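The same site in two structures of 5-formaminoimidazole-4-carboxamide-1-(beta)-D-ribofuranosyl 5'-monophosphate synthetase from Methanocaldococcus jannaschii, which catalyses the ATP- and formate-dependent formylation of AICAR to FAICAR, a folate-independent step of purine biosynthesis: PDB 2R7K (chain A, 2.10 Å), residues S26-H31 and G317-F322, and PDB 2R7M (chain B, 2.30 Å), residues S26-H31 and G317-F322. Structure 2 is superposed on structure 1 by the backbone atoms of these residues (RMSD 0.08 Å); each is numbered along its deposited sequence.

Structure 1 (2R7K). With AMZ (aminoimidazole 4-carboxamide ribonucleotide), chain C.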
loop_
_atom_site.group_PDB
_atom_site.type_symbol
_atom_site.label_atom_id
_atom_site.label_comp_id
_atom_site.label_asym_id
_atom_site.label_seq_id
_atom_site.Cartn_x
_atom_site.Cartn_y
_atom_site.Cartn_z
ATOM N N SER A 26 20.125 16.925 12.209
ATOM C CA SER A 26 20.357 16.312 13.513
ATOM C C SER A 26 19.061 16.219 14.295
ATOM O O SER A 26 18.010 16.659 13.829
ATOM C CB SER A 26 21.374 17.137 14.315
ATOM O OG SER A 26 21.699 16.495 15.536
ATOM N N HIS A 27 19.150 15.649 15.495
ATOM C CA HIS A 27 18.039 15.613 16.444
ATOM C C HIS A 27 16.856 14.738 16.000
ATOM O O HIS A 27 16.673 13.631 16.501
ATOM C CB HIS A 27 17.560 17.028 16.759
ATOM C CG HIS A 27 16.625 17.098 17.919
ATOM N ND1 HIS A 27 15.257 17.159 17.769
ATOM C CD2 HIS A 27 16.859 17.107 19.255
ATOM C CE1 HIS A 27 14.686 17.207 18.961
ATOM N NE2 HIS A 27 15.637 17.177 19.879
ATOM N N THR A 28 16.053 15.253 15.072
ATOM C CA THR A 28 14.899 14.528 14.545
ATOM C C THR A 28 14.754 14.732 13.029
ATOM O O THR A 28 13.699 14.468 12.453
ATOM C CB THR A 28 13.608 14.983 15.248
ATOM O OG1 THR A 28 13.622 16.413 15.389
ATOM C CG2 THR A 28 13.497 14.347 16.632
ATOM N N SER A 29 15.815 15.197 12.379
ATOM C CA SER A 29 15.715 15.618 10.989
ATOM C C SER A 29 15.375 14.476 10.020
ATOM O O SER A 29 14.773 14.706 8.974
ATOM C CB SER A 29 16.985 16.346 10.549
ATOM O OG SER A 29 18.062 15.441 10.422
ATOM N N LEU A 30 15.746 13.249 10.366
ATOM C CA LEU A 30 15.505 12.119 9.465
ATOM C C LEU A 30 14.044 11.956 9.081
ATOM O O LEU A 30 13.747 11.765 7.908
ATOM C CB LEU A 30 16.055 10.815 10.026
ATOM C CG LEU A 30 17.569 10.674 9.941
ATOM C CD1 LEU A 30 18.006 9.366 10.574
ATOM C CD2 LEU A 30 18.032 10.763 8.496
ATOM N N HIS A 31 13.135 12.034 10.050
ATOM C CA HIS A 31 11.706 11.933 9.737
ATOM C C HIS A 31 11.035 13.267 9.438
ATOM O O HIS A 31 9.978 13.305 8.815
ATOM C CB HIS A 31 10.932 11.144 10.798
ATOM C CG HIS A 31 10.951 11.755 12.163
ATOM N ND1 HIS A 31 9.997 12.655 12.586
ATOM C CD2 HIS A 31 11.779 11.561 13.215
ATOM C CE1 HIS A 31 10.245 13.002 13.835
ATOM N NE2 HIS A 31 11.316 12.344 14.244
ATOM N N GLY A 317 13.047 14.638 20.584
ATOM C CA GLY A 317 13.859 13.539 20.059
ATOM C C GLY A 317 13.198 12.173 20.099
ATOM O O GLY A 317 13.493 11.310 19.282
ATOM N N GLY A 318 12.306 11.964 21.060
ATOM C CA GLY A 318 11.649 10.674 21.199
ATOM C C GLY A 318 10.788 10.262 20.010
ATOM O O GLY A 318 10.440 9.083 19.883
ATOM N N THR A 319 10.437 11.223 19.149
ATOM C CA THR A 319 9.649 10.937 17.945
ATOM C C THR A 319 10.385 10.004 16.990
ATOM O O THR A 319 9.770 9.355 16.140
ATOM C CB THR A 319 9.208 12.217 17.195
ATOM O OG1 THR A 319 10.346 13.042 16.912
ATOM C CG2 THR A 319 8.216 12.990 18.016
ATOM N N ASN A 320 11.704 9.926 17.147
ATOM C CA ASN A 320 12.509 9.005 16.356
ATOM C C ASN A 320 12.097 7.542 16.538
ATOM O O ASN A 320 12.284 6.727 15.643
ATOM C CB ASN A 320 14.000 9.197 16.652
ATOM C CG ASN A 320 14.490 10.583 16.272
ATOM O OD1 ASN A 320 13.860 11.272 15.471
ATOM N ND2 ASN A 320 15.614 11.002 16.850
ATOM N N SER A 321 11.527 7.213 17.691
ATOM C CA SER A 321 11.089 5.849 17.954
ATOM C C SER A 321 9.973 5.382 17.020
ATOM O O SER A 321 9.808 4.178 16.830
ATOM C CB SER A 321 10.647 5.679 19.418
ATOM O OG SER A 321 9.570 6.549 19.710
ATOM N N PHE A 322 9.186 6.314 16.471
ATOM C CA PHE A 322 8.165 5.948 15.479
ATOM C C PHE A 322 8.321 6.623 14.108
ATOM O O PHE A 322 7.364 7.170 13.560
ATOM C CB PHE A 322 6.733 6.076 16.036
ATOM C CG PHE A 322 6.356 7.461 16.488
ATOM C CD1 PHE A 322 6.875 7.995 17.661
ATOM C CD2 PHE A 322 5.446 8.211 15.763
ATOM C CE1 PHE A 322 6.508 9.264 18.094
ATOM C CE2 PHE A 322 5.080 9.479 16.183
ATOM C CZ PHE A 322 5.613 10.008 17.355
HETATM O O5 AMZ C . 15.307 11.751 23.126
HETATM C C6 AMZ C . 16.228 11.914 22.324
HETATM N N2 AMZ C . 16.658 11.005 21.447
HETATM C C3A AMZ C . 16.978 13.231 22.284
HETATM C C7A AMZ C . 16.710 14.320 23.080
HETATM N N3 AMZ C . 15.758 14.397 24.008
HETATM N N1 AMZ C . 17.990 13.533 21.485
HETATM C C5 AMZ C . 18.353 14.790 21.772
HETATM N N AMZ C . 17.571 15.273 22.745
HETATM C C1 AMZ C . 17.644 16.619 23.333
HETATM C C2 AMZ C . 18.715 16.667 24.422
HETATM C C3 AMZ C . 19.897 17.323 23.734
HETATM O O2 AMZ C . 20.590 18.133 24.683
HETATM O O1 AMZ C . 18.246 17.518 25.472
HETATM O O AMZ C . 18.048 17.517 22.266
HETATM C C AMZ C . 19.225 18.228 22.694
HETATM C C4 AMZ C . 20.122 18.381 21.463
HETATM O O3 AMZ C . 20.390 17.101 20.899
HETATM P P AMZ C . 21.846 16.756 20.336
HETATM O OP1 AMZ C . 22.288 17.580 19.178
HETATM O O4 AMZ C . 22.867 16.919 21.585
HETATM O OP2 AMZ C . 21.825 15.180 19.975
#

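Structure 2 (2R7M). With AMP (adenosine monophosphate), chain D.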
loop_
_atom_site.group_PDB
_atom_site.type_symbol
_atom_site.label_atom_id
_atom_site.label_comp_id
_atom_site.label_asym_id
_atom_site.label_seq_id
_atom_site.Cartn_x
_atom_site.Cartn_y
_atom_site.Cartn_z
ATOM N N SER B 26 20.206 16.931 12.183
ATOM C CA SER B 26 20.447 16.361 13.501
ATOM C C SER B 26 19.143 16.261 14.271
ATOM O O SER B 26 18.095 16.695 13.800
ATOM C CB SER B 26 21.445 17.220 14.289
ATOM O OG SER B 26 21.677 16.683 15.581
ATOM N N HIS B 27 19.216 15.683 15.465
ATOM C CA HIS B 27 18.082 15.646 16.395
ATOM C C HIS B 27 16.896 14.766 15.963
ATOM O O HIS B 27 16.715 13.663 16.480
ATOM C CB HIS B 27 17.608 17.064 16.717
ATOM C CG HIS B 27 16.714 17.142 17.914
ATOM N ND1 HIS B 27 15.342 17.237 17.811
ATOM C CD2 HIS B 27 16.994 17.138 19.242
ATOM C CE1 HIS B 27 14.812 17.291 19.021
ATOM N NE2 HIS B 27 15.793 17.233 19.908
ATOM N N THR B 28 16.086 15.269 15.036
ATOM C CA THR B 28 14.894 14.571 14.560
ATOM C C THR B 28 14.704 14.794 13.058
ATOM O O THR B 28 13.589 14.689 12.545
ATOM C CB THR B 28 13.626 15.116 15.254
ATOM O OG1 THR B 28 13.710 16.544 15.335
ATOM C CG2 THR B 28 13.448 14.533 16.667
ATOM N N SER B 29 15.782 15.125 12.356
ATOM C CA SER B 29 15.665 15.614 10.983
ATOM C C SER B 29 15.404 14.508 9.963
ATOM O O SER B 29 14.888 14.768 8.890
ATOM C CB SER B 29 16.903 16.415 10.581
ATOM O OG SER B 29 18.021 15.557 10.440
ATOM N N LEU B 30 15.771 13.278 10.298
ATOM C CA LEU B 30 15.522 12.144 9.414
ATOM C C LEU B 30 14.042 11.951 9.063
ATOM O O LEU B 30 13.725 11.680 7.909
ATOM C CB LEU B 30 16.088 10.853 10.003
ATOM C CG LEU B 30 17.601 10.663 9.925
ATOM C CD1 LEU B 30 17.969 9.310 10.514
ATOM C CD2 LEU B 30 18.073 10.773 8.484
ATOM N N HIS B 31 13.150 12.082 10.040
ATOM C CA HIS B 31 11.710 11.941 9.781
ATOM C C HIS B 31 11.032 13.269 9.449
ATOM O O HIS B 31 9.990 13.283 8.794
ATOM C CB HIS B 31 10.969 11.178 10.897
ATOM C CG HIS B 31 10.926 11.886 12.218
ATOM N ND1 HIS B 31 9.908 12.746 12.569
ATOM C CD2 HIS B 31 11.761 11.838 13.282
ATOM C CE1 HIS B 31 10.126 13.215 13.783
ATOM N NE2 HIS B 31 11.234 12.664 14.247
ATOM N N GLY B 317 13.041 14.578 20.663
ATOM C CA GLY B 317 13.860 13.492 20.107
ATOM C C GLY B 317 13.211 12.121 20.113
ATOM O O GLY B 317 13.560 11.258 19.310
ATOM N N GLY B 318 12.275 11.911 21.029
ATOM C CA GLY B 318 11.610 10.622 21.162
ATOM C C GLY B 318 10.721 10.227 19.987
ATOM O O GLY B 318 10.305 9.073 19.893
ATOM N N THR B 319 10.424 11.175 19.096
ATOM C CA THR B 319 9.577 10.898 17.927
ATOM C C THR B 319 10.309 9.994 16.958
ATOM O O THR B 319 9.707 9.420 16.054
ATOM C CB THR B 319 9.142 12.178 17.183
ATOM O OG1 THR B 319 10.286 12.998 16.894
ATOM C CG2 THR B 319 8.161 12.971 18.006
ATOM N N ASN B 320 11.618 9.874 17.163
ATOM C CA ASN B 320 12.442 8.990 16.368
ATOM C C ASN B 320 12.061 7.532 16.578
ATOM O O ASN B 320 12.309 6.710 15.706
ATOM C CB ASN B 320 13.935 9.192 16.672
ATOM C CG ASN B 320 14.427 10.574 16.281
ATOM O OD1 ASN B 320 13.839 11.223 15.417
ATOM N ND2 ASN B 320 15.516 11.031 16.915
ATOM N N SER B 321 11.472 7.210 17.730
ATOM C CA SER B 321 11.111 5.819 18.012
ATOM C C SER B 321 9.991 5.349 17.084
ATOM O O SER B 321 9.820 4.147 16.900
ATOM C CB SER B 321 10.743 5.586 19.506
ATOM O OG SER B 321 9.518 6.218 19.843
ATOM N N PHE B 322 9.231 6.293 16.513
ATOM C CA PHE B 322 8.190 5.954 15.528
ATOM C C PHE B 322 8.335 6.628 14.141
ATOM O O PHE B 322 7.363 7.142 13.583
ATOM C CB PHE B 322 6.766 6.085 16.114
ATOM C CG PHE B 322 6.389 7.480 16.569
ATOM C CD1 PHE B 322 6.874 8.000 17.767
ATOM C CD2 PHE B 322 5.507 8.251 15.820
ATOM C CE1 PHE B 322 6.519 9.273 18.190
ATOM C CE2 PHE B 322 5.154 9.513 16.227
ATOM C CZ PHE B 322 5.656 10.035 17.420
HETATM P P AMP D . 21.948 16.764 20.460
HETATM O O1P AMP D . 22.856 16.920 21.662
HETATM O O2P AMP D . 22.254 17.737 19.343
HETATM O O3P AMP D . 21.775 15.341 19.986
HETATM O "O5'" AMP D . 20.472 17.155 20.974
HETATM C "C5'" AMP D . 20.178 18.415 21.570
HETATM C "C4'" AMP D . 19.285 18.222 22.802
HETATM O "O4'" AMP D . 18.015 17.646 22.463
HETATM C "C3'" AMP D . 19.901 17.309 23.860
HETATM O "O3'" AMP D . 20.537 18.084 24.871
HETATM C "C2'" AMP D . 18.742 16.522 24.438
HETATM O "O2'" AMP D . 18.237 17.116 25.636
HETATM C "C1'" AMP D . 17.653 16.609 23.388
HETATM N N9 AMP D . 17.577 15.301 22.688
HETATM C C8 AMP D . 18.305 14.961 21.613
HETATM N N7 AMP D . 18.006 13.709 21.206
HETATM C C5 AMP D . 17.063 13.227 22.033
HETATM C C6 AMP D . 16.311 11.959 22.153
HETATM N N6 AMP D . 16.532 10.939 21.280
HETATM N N1 AMP D . 15.419 11.856 23.170
HETATM C C2 AMP D . 15.209 12.864 24.034
HETATM N N3 AMP D . 15.860 14.038 23.982
HETATM C C4 AMP D . 16.785 14.276 23.017
#

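Structure 1 (2R7K)
The amide of Asn320 reaches across to the backbone of His27, giving ND2 to O at 2.9 Å and an N-H...O angle of 172°. This buried contact joins the loop behind strand 20-24, where helix 29-38 starts, to a 3-10 turn of the ATP-grasp part. Asn320 CG stands anti to its carbonyl carbon (chi1 -63°), turning the amide toward 26-31. Its OD1 meets Thr28 CG2 at 3.3 Å and lies at the edge of the His31 ring, whose plane is 76° from the amide. His31 NE2 is 2.9 Å from Thr319 OG1; outside the segments, His31 ND1 is hydrogen-bonded to Gly340 N and Thr319 OG1 to Asp316 O. His27 ND1 and Thr28 OG1 share a 3.0 Å hydrogen bond, while His27 CD2 lies 3.3 Å from AMZ O. Gly317 CA faces AMZ C6 at 3.7 Å.

Structure 2 (2R7M)
From Asn320, ND2 donates to the His27 carbonyl O at 2.9 Å, with an N-H...O angle of 172°. Asn320 CG is anti to the carbonyl carbon (chi1 -65°), which brings the amide round to 26-31. On its other branch, OD1 touches Thr28 CG2 at 3.6 Å and sits at the edge of the His31 ring; ring and amide planes are 75° apart. His31 NE2 is 2.8 Å from Thr319 OG1. Outside the segments, His31 ND1 is hydrogen-bonded to Gly340 N and Thr319 OG1 to Asp316 O. A 3.0 Å hydrogen bond links His27 ND1 with Thr28 OG1. His27 CD2 comes within 3.4 Å of the AMP ribose oxygen O4'. Gly317 CA faces AMP C6 at a distance of 3.5 Å.

What differs
The bound nucleotide is what differs: AMZ, the substrate AICAR, occupies the site in structure 1, and AMP takes its place in structure 2. Both carry a ribose 5'-phosphate and a five-membered imidazole ring, but AMP closes a second ring. Its C2 joins N1 and N3, whereas AMZ carries a separate carboxamide and amino group. The protein keeps its place within the error: the side chains of Ser26(A), His27(A), Thr28(A), His31(A), Thr319(A) and Asn320(A) coincide with their counterparts, as do the compared CA atoms. The ribose oxygen meets the same imidazole, with His27(A) CD2 3.3 Å from AMZ O and His27(B) CD2 3.4 Å from AMP O4'. The bond that holds the histidine backbone to the 3-10 turn, Asn320(A) ND2 to His27(A) O, recurs as Asn320(B) ND2 to His27(B) O, and the bond between His27(A) ND1 and Thr28(A) OG1 is likewise kept. With this frame in place, AMP is probably received as a mimic of the substrate. At the far end of the base the chemistry changes: Gly318(A) N faces the carboxamide oxygen O5 of AMZ at 3.6 Å, while Gly318(B) N faces the ring nitrogen N1 of AMP at 3.8 Å.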